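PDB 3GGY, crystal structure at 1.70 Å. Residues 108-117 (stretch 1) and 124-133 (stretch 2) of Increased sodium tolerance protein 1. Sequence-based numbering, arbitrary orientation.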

ATOM      1  N   ALA A 108      -9.891   7.566   5.297  1.00 12.89           N
ATOM      2  CA  ALA A 108      -8.618   7.990   4.731  1.00 13.01           C
ATOM      3  C   ALA A 108      -7.507   8.209   5.759  1.00 12.44           C
ATOM      4  O   ALA A 108      -6.400   7.698   5.594  1.00 11.59           O
ATOM      5  N   ILE A 109      -7.796   8.963   6.815  1.00 11.85           N
ATOM      6  CA  ILE A 109      -6.783   9.242   7.826  1.00 11.15           C
ATOM      7  C   ILE A 109      -6.395   7.987   8.606  1.00  8.83           C
ATOM      8  O   ILE A 109      -5.219   7.772   8.899  1.00 10.26           O
ATOM      9  N   ARG A 110      -7.377   7.150   8.934  1.00  9.30           N
ATOM     10  CA  ARG A 110      -7.087   5.920   9.662  1.00  9.08           C
ATOM     11  C   ARG A 110      -6.211   4.986   8.832  1.00  9.43           C
ATOM     12  O   ARG A 110      -5.276   4.386   9.353  1.00  8.64           O
ATOM     13  N   SER A 111      -6.505   4.874   7.539  1.00  9.66           N
ATOM     14  CA  SER A 111      -5.727   3.998   6.676  1.00  8.17           C
ATOM     15  C   SER A 111      -4.277   4.447   6.541  1.00  8.34           C
ATOM     16  O   SER A 111      -3.362   3.623   6.534  1.00  7.83           O
ATOM     17  N   LEU A 112      -4.064   5.752   6.432  1.00  7.08           N
ATOM     18  CA  LEU A 112      -2.710   6.279   6.290  1.00  8.30           C
ATOM     19  C   LEU A 112      -1.890   6.072   7.555  1.00  7.21           C
ATOM     20  O   LEU A 112      -0.707   5.744   7.491  1.00  8.01           O
ATOM     21  N   ILE A 113      -2.520   6.245   8.709  1.00  8.33           N
ATOM     22  CA  ILE A 113      -1.815   6.047   9.968  1.00  8.49           C
ATOM     23  C   ILE A 113      -1.488   4.564  10.153  1.00  8.27           C
ATOM     24  O   ILE A 113      -0.384   4.208  10.573  1.00  8.05           O
ATOM     25  N   TYR A 114      -2.446   3.700   9.828  1.00  7.05           N
ATOM     26  CA  TYR A 114      -2.243   2.263   9.940  1.00  6.22           C
ATOM     27  C   TYR A 114      -1.119   1.797   9.025  1.00  8.47           C
ATOM     28  O   TYR A 114      -0.372   0.874   9.357  1.00  8.15           O
ATOM     29  N   ALA A 115      -0.997   2.453   7.876  1.00  7.69           N
ATOM     30  CA  ALA A 115       0.007   2.086   6.882  1.00  8.52           C
ATOM     31  C   ALA A 115       1.453   2.422   7.218  1.00  9.00           C
ATOM     32  O   ALA A 115       2.365   1.842   6.627  1.00  8.76           O
ATOM     33  N   ILE A 116       1.671   3.347   8.151  1.00  8.77           N
ATOM     34  CA  ILE A 116       3.028   3.761   8.515  1.00  9.17           C
ATOM     35  C   ILE A 116       3.992   2.596   8.714  1.00  9.00           C
ATOM     36  O   ILE A 116       5.080   2.554   8.134  1.00 10.09           O
ATOM     37  N   LEU A 117       3.584   1.654   9.549  1.00  9.24           N
ATOM     38  CA  LEU A 117       4.391   0.488   9.861  1.00  9.60           C
ATOM     39  C   LEU A 117       4.739  -0.355   8.634  1.00  9.72           C
ATOM     40  O   LEU A 117       5.816  -0.948   8.557  1.00 11.76           O
ATOM     41  N   GLU A 124       7.419  10.277   5.570  1.00 22.00           N
ATOM     42  CA  GLU A 124       6.483  11.352   5.886  1.00 22.74           C
ATOM     43  C   GLU A 124       5.146  10.897   6.463  1.00 21.50           C
ATOM     44  O   GLU A 124       4.470  11.673   7.131  1.00 20.43           O
ATOM     45  N   LEU A 125       4.751   9.652   6.214  1.00 18.28           N
ATOM     46  CA  LEU A 125       3.479   9.181   6.751  1.00 16.79           C
ATOM     47  C   LEU A 125       3.457   9.287   8.274  1.00 16.12           C
ATOM     48  O   LEU A 125       2.404   9.524   8.867  1.00 15.27           O
ATOM     49  N   SER A 126       4.617   9.121   8.906  1.00 16.55           N
ATOM     50  CA  SER A 126       4.692   9.207  10.367  1.00 18.02           C
ATOM     51  C   SER A 126       4.280  10.595  10.850  1.00 18.80           C
ATOM     52  O   SER A 126       3.788  10.757  11.968  1.00 18.03           O
ATOM     53  N   GLN A 127       4.481  11.597  10.001  1.00 18.46           N
ATOM     54  CA  GLN A 127       4.113  12.967  10.338  1.00 19.52           C
ATOM     55  C   GLN A 127       2.602  13.106  10.472  1.00 19.41           C
ATOM     56  O   GLN A 127       2.116  13.930  11.246  1.00 18.61           O
ATOM     57  N   LEU A 128       1.858  12.306   9.711  1.00 19.24           N
ATOM     58  CA  LEU A 128       0.400  12.356   9.775  1.00 19.67           C
ATOM     59  C   LEU A 128      -0.049  11.879  11.146  1.00 19.94           C
ATOM     60  O   LEU A 128      -0.971  12.445  11.745  1.00 18.73           O
ATOM     61  N   LYS A 129       0.603  10.835  11.645  1.00 18.84           N
ATOM     62  CA  LYS A 129       0.269  10.311  12.961  1.00 18.16           C
ATOM     63  C   LYS A 129       0.517  11.397  13.999  1.00 18.61           C
ATOM     64  O   LYS A 129      -0.349  11.689  14.821  1.00 16.66           O
ATOM     65  N   ASP A 130       1.702  12.001  13.949  1.00 17.19           N
ATOM     66  CA  ASP A 130       2.047  13.051  14.899  1.00 19.15           C
ATOM     67  C   ASP A 130       1.043  14.200  14.856  1.00 18.24           C
ATOM     68  O   ASP A 130       0.622  14.709  15.898  1.00 17.32           O
ATOM     69  N   LEU A 131       0.659  14.611  13.654  1.00 17.28           N
ATOM     70  CA  LEU A 131      -0.298  15.702  13.505  1.00 17.77           C
ATOM     71  C   LEU A 131      -1.671  15.361  14.070  1.00 17.86           C
ATOM     72  O   LEU A 131      -2.289  16.193  14.737  1.00 17.91           O
ATOM     73  N   MET A 132      -2.146  14.144  13.809  1.00 14.78           N
ATOM     74  CA  MET A 132      -3.466  13.732  14.290  1.00 14.30           C
ATOM     75  C   MET A 132      -3.496  13.421  15.781  1.00 14.26           C
ATOM     76  O   MET A 132      -4.539  13.557  16.423  1.00 14.67           O
ATOM     77  N   ALA A 133      -2.360  13.004  16.331  1.00 13.67           N
ATOM     78  CA  ALA A 133      -2.279  12.720  17.759  1.00 15.08           C
ATOM     79  C   ALA A 133      -2.454  14.047  18.498  1.00 15.54           C
ATOM     80  O   ALA A 133      -2.995  14.092  19.601  1.00 16.95           O
TER

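The contact between these two helical stretches is built from aliphatic packing, with no hydrogen bond crossing it. The axes approach to 8.5 Å and their N-to-C directions differ by 123°, so the helices cross obliquely, with a net antiparallel sense: Ile109 near the start of stretch 1 meets Met132 near the end of stretch 2, while Ile116 lies over Leu125. About 461 Å² is buried, both sides summed.

Three leucines and a methionine point their CA-to-CB bonds toward the partner: Leu112 from stretch 1, and Leu125, Leu128 and Met132 from stretch 2. The spacing of the latter three, three and then four residues apart, keeps them on one face of the helix. All three leucines adopt the same rotamer, m at chi1 and t at chi2. Leu112 touches both of the others, its CB 3.8 Å from CD1 of Leu128 and its CD2 3.9 Å from CD2 of Leu125.

The isoleucines of stretch 1 work differently. Ile109, Ile113 and Ile116 leave the backbone sideways, and their ends then come nearer the other helix. Ile113 and Ile116 do so in the m, t rotamer, Ile109 in t, p. That choice brings CD1 of Ile109 to 3.5 Å from CG of Met132, whose chi1 and chi2 are both m. Ile113 also reaches Met132, with its CD1 4.1 Å from the methionine CB, so Met132 is met by the CD1 methyls of both isoleucines. Ile116 loses more surface to the contact than any other residue here, and its CG1 lies 3.8 Å from CB of Leu125.

Side chains also pack on backbone. Ile116 CD1 reaches 3.5 Å from O of Leu125 and 3.8 Å from CA of Ser126. Ile113 CG1 lies 4.2 Å from CA of Lys129, and the CA atoms of these two residues are just 5.6 Å apart.

Polar residues stay at the margins. Lys129 contributes its aliphatic base, CB lying 3.5 Å from CD1 of Ile116, and its chain (t, t, p, p) then leads away, where NZ makes a long salt bridge of 3.8 Å to OD1 of neighbouring Asp130. Ser126, chi1 p, has its CA-to-CB bond pointing sideways and its CB 4.4 Å from CG2 of Ile116, while its OG hydrogen-bonds just outside the stretches. Arg110 and Ser111 do not reach stretch 2; Arg110 NH1 and NH2 are hydrogen-bonded elsewhere in the structure, while its NE and Ser111 OG bond to residues flanking the stretches in sequence.

The rule to read here is economical: leucines and a methionine aim inward, isoleucines start sideways and bring their ends in, and a lysine lends its methylenes while its charge leads away.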

ATOM      1  CB  ALA A 108      -8.816   9.259   3.906  1.00 13.51           C
ATOM      2  CB  ILE A 109      -7.258  10.338   8.807  1.00 13.91           C
ATOM      3  CG1 ILE A 109      -6.096  10.778   9.694  1.00 17.36           C
ATOM      4  CG2 ILE A 109      -8.420   9.826   9.642  1.00 16.60           C
ATOM      5  CD1 ILE A 109      -4.968  11.464   8.923  1.00 22.22           C
ATOM      6  CB  ARG A 110      -8.385   5.206  10.041  1.00  9.37           C
ATOM      7  CG  ARG A 110      -9.155   5.907  11.146  1.00  9.22           C
ATOM      8  CD  ARG A 110     -10.482   5.224  11.409  1.00  9.09           C
ATOM      9  NE  ARG A 110     -11.212   5.935  12.453  1.00 10.14           N
ATOM     10  CZ  ARG A 110     -11.020   5.757  13.754  1.00 12.12           C
ATOM     11  NH1 ARG A 110     -10.131   4.874  14.185  1.00 10.77           N
ATOM     12  NH2 ARG A 110     -11.690   6.499  14.627  1.00 13.49           N
ATOM     13  CB  SER A 111      -6.375   3.902   5.290  1.00  8.71           C
ATOM     14  OG  SER A 111      -7.653   3.278   5.377  1.00  9.84           O
ATOM     15  CB  LEU A 112      -2.777   7.759   5.921  1.00  9.46           C
ATOM     16  CG  LEU A 112      -3.249   7.965   4.480  1.00  9.34           C
ATOM     17  CD1 LEU A 112      -3.623   9.427   4.259  1.00 10.19           C
ATOM     18  CD2 LEU A 112      -2.150   7.537   3.515  1.00 10.45           C
ATOM     19  CB  ILE A 113      -2.664   6.570  11.145  1.00  8.69           C
ATOM     20  CG1 ILE A 113      -2.709   8.100  11.073  1.00 10.11           C
ATOM     21  CG2 ILE A 113      -2.083   6.106  12.478  1.00  9.73           C
ATOM     22  CD1 ILE A 113      -3.653   8.747  12.078  1.00 10.80           C
ATOM     23  CB  TYR A 114      -3.526   1.511   9.562  1.00  8.90           C
ATOM     24  CG  TYR A 114      -3.395   0.018   9.721  1.00  6.59           C
ATOM     25  CD1 TYR A 114      -3.489  -0.574  10.977  1.00  8.96           C
ATOM     26  CD2 TYR A 114      -3.103  -0.799   8.630  1.00  7.42           C
ATOM     27  CE1 TYR A 114      -3.291  -1.941  11.148  1.00  8.71           C
ATOM     28  CE2 TYR A 114      -2.905  -2.170   8.792  1.00  9.14           C
ATOM     29  CZ  TYR A 114      -2.999  -2.732  10.055  1.00 10.54           C
ATOM     30  OH  TYR A 114      -2.798  -4.082  10.227  1.00 11.85           O
ATOM     31  CB  ALA A 115      -0.356   2.711   5.541  1.00  8.61           C
ATOM     32  CB  ILE A 116       3.017   4.619   9.801  1.00 11.54           C
ATOM     33  CG1 ILE A 116       2.286   5.934   9.531  1.00 10.91           C
ATOM     34  CG2 ILE A 116       4.452   4.880  10.284  1.00 12.74           C
ATOM     35  CD1 ILE A 116       1.890   6.694  10.795  1.00 13.16           C
ATOM     36  CB  LEU A 117       3.634  -0.374  10.875  1.00 10.78           C
ATOM     37  CG  LEU A 117       4.247  -1.698  11.310  1.00 15.19           C
ATOM     38  CD1 LEU A 117       5.551  -1.453  12.054  1.00 17.71           C
ATOM     39  CD2 LEU A 117       3.261  -2.434  12.205  1.00 17.13           C
ATOM     40  CB  GLU A 124       6.223  12.210   4.644  1.00 25.83           C
ATOM     41  CG  GLU A 124       7.423  13.012   4.149  1.00 30.43           C
ATOM     42  CD  GLU A 124       8.582  12.139   3.702  1.00 32.04           C
ATOM     43  OE1 GLU A 124       8.337  11.120   3.020  1.00 31.15           O
ATOM     44  OE2 GLU A 124       9.742  12.480   4.021  1.00 33.91           O
ATOM     45  CB  LEU A 125       3.205   7.733   6.324  1.00 14.62           C
ATOM     46  CG  LEU A 125       2.905   7.483   4.842  1.00 15.19           C
ATOM     47  CD1 LEU A 125       2.845   5.987   4.589  1.00 15.67           C
ATOM     48  CD2 LEU A 125       1.590   8.154   4.444  1.00 15.08           C
ATOM     49  CB  SER A 126       6.109   8.881  10.858  1.00 21.84           C
ATOM     50  OG  SER A 126       7.061   9.789  10.331  1.00 27.45           O
ATOM     51  CB  GLN A 127       4.623  13.930   9.263  1.00 22.14           C
ATOM     52  CG  GLN A 127       6.113  14.201   9.327  1.00 25.70           C
ATOM     53  CD  GLN A 127       6.626  14.873   8.068  1.00 28.43           C
ATOM     54  OE1 GLN A 127       5.977  15.764   7.517  1.00 31.98           O
ATOM     55  NE2 GLN A 127       7.801  14.453   7.611  1.00 29.66           N
ATOM     56  CB  LEU A 128      -0.222  11.476   8.690  1.00 20.37           C
ATOM     57  CG  LEU A 128      -0.050  11.954   7.247  1.00 22.96           C
ATOM     58  CD1 LEU A 128      -0.679  10.941   6.310  1.00 22.87           C
ATOM     59  CD2 LEU A 128      -0.699  13.325   7.069  1.00 23.61           C
ATOM     60  CB  LYS A 129       1.123   9.089  13.296  1.00 18.25           C
ATOM     61  CG  LYS A 129       0.793   8.481  14.651  1.00 20.85           C
ATOM     62  CD  LYS A 129       1.705   7.315  14.995  1.00 24.42           C
ATOM     63  CE  LYS A 129       3.026   7.792  15.566  1.00 28.82           C
ATOM     64  NZ  LYS A 129       2.840   8.437  16.896  1.00 31.85           N
ATOM     65  CB  ASP A 130       3.457  13.585  14.624  1.00 21.86           C
ATOM     66  CG  ASP A 130       4.532  12.534  14.831  1.00 26.67           C
ATOM     67  OD1 ASP A 130       4.391  11.708  15.758  1.00 30.17           O
ATOM     68  OD2 ASP A 130       5.528  12.541  14.078  1.00 30.62           O
ATOM     69  CB  LEU A 131      -0.444  16.085  12.031  1.00 18.16           C
ATOM     70  CG  LEU A 131       0.735  16.819  11.395  1.00 19.78           C
ATOM     71  CD1 LEU A 131       0.508  16.951   9.895  1.00 23.23           C
ATOM     72  CD2 LEU A 131       0.891  18.191  12.038  1.00 22.62           C
ATOM     73  CB  MET A 132      -3.984  12.532  13.490  1.00 15.56           C
ATOM     74  CG  MET A 132      -4.207  12.827  12.012  1.00 13.89           C
ATOM     75  SD  MET A 132      -5.104  14.383  11.719  1.00 21.81           S
ATOM     76  CE  MET A 132      -3.737  15.460  11.327  1.00 24.34           C
ATOM     77  CB  ALA A 133      -0.931  12.098  18.103  1.00 15.54           C
TER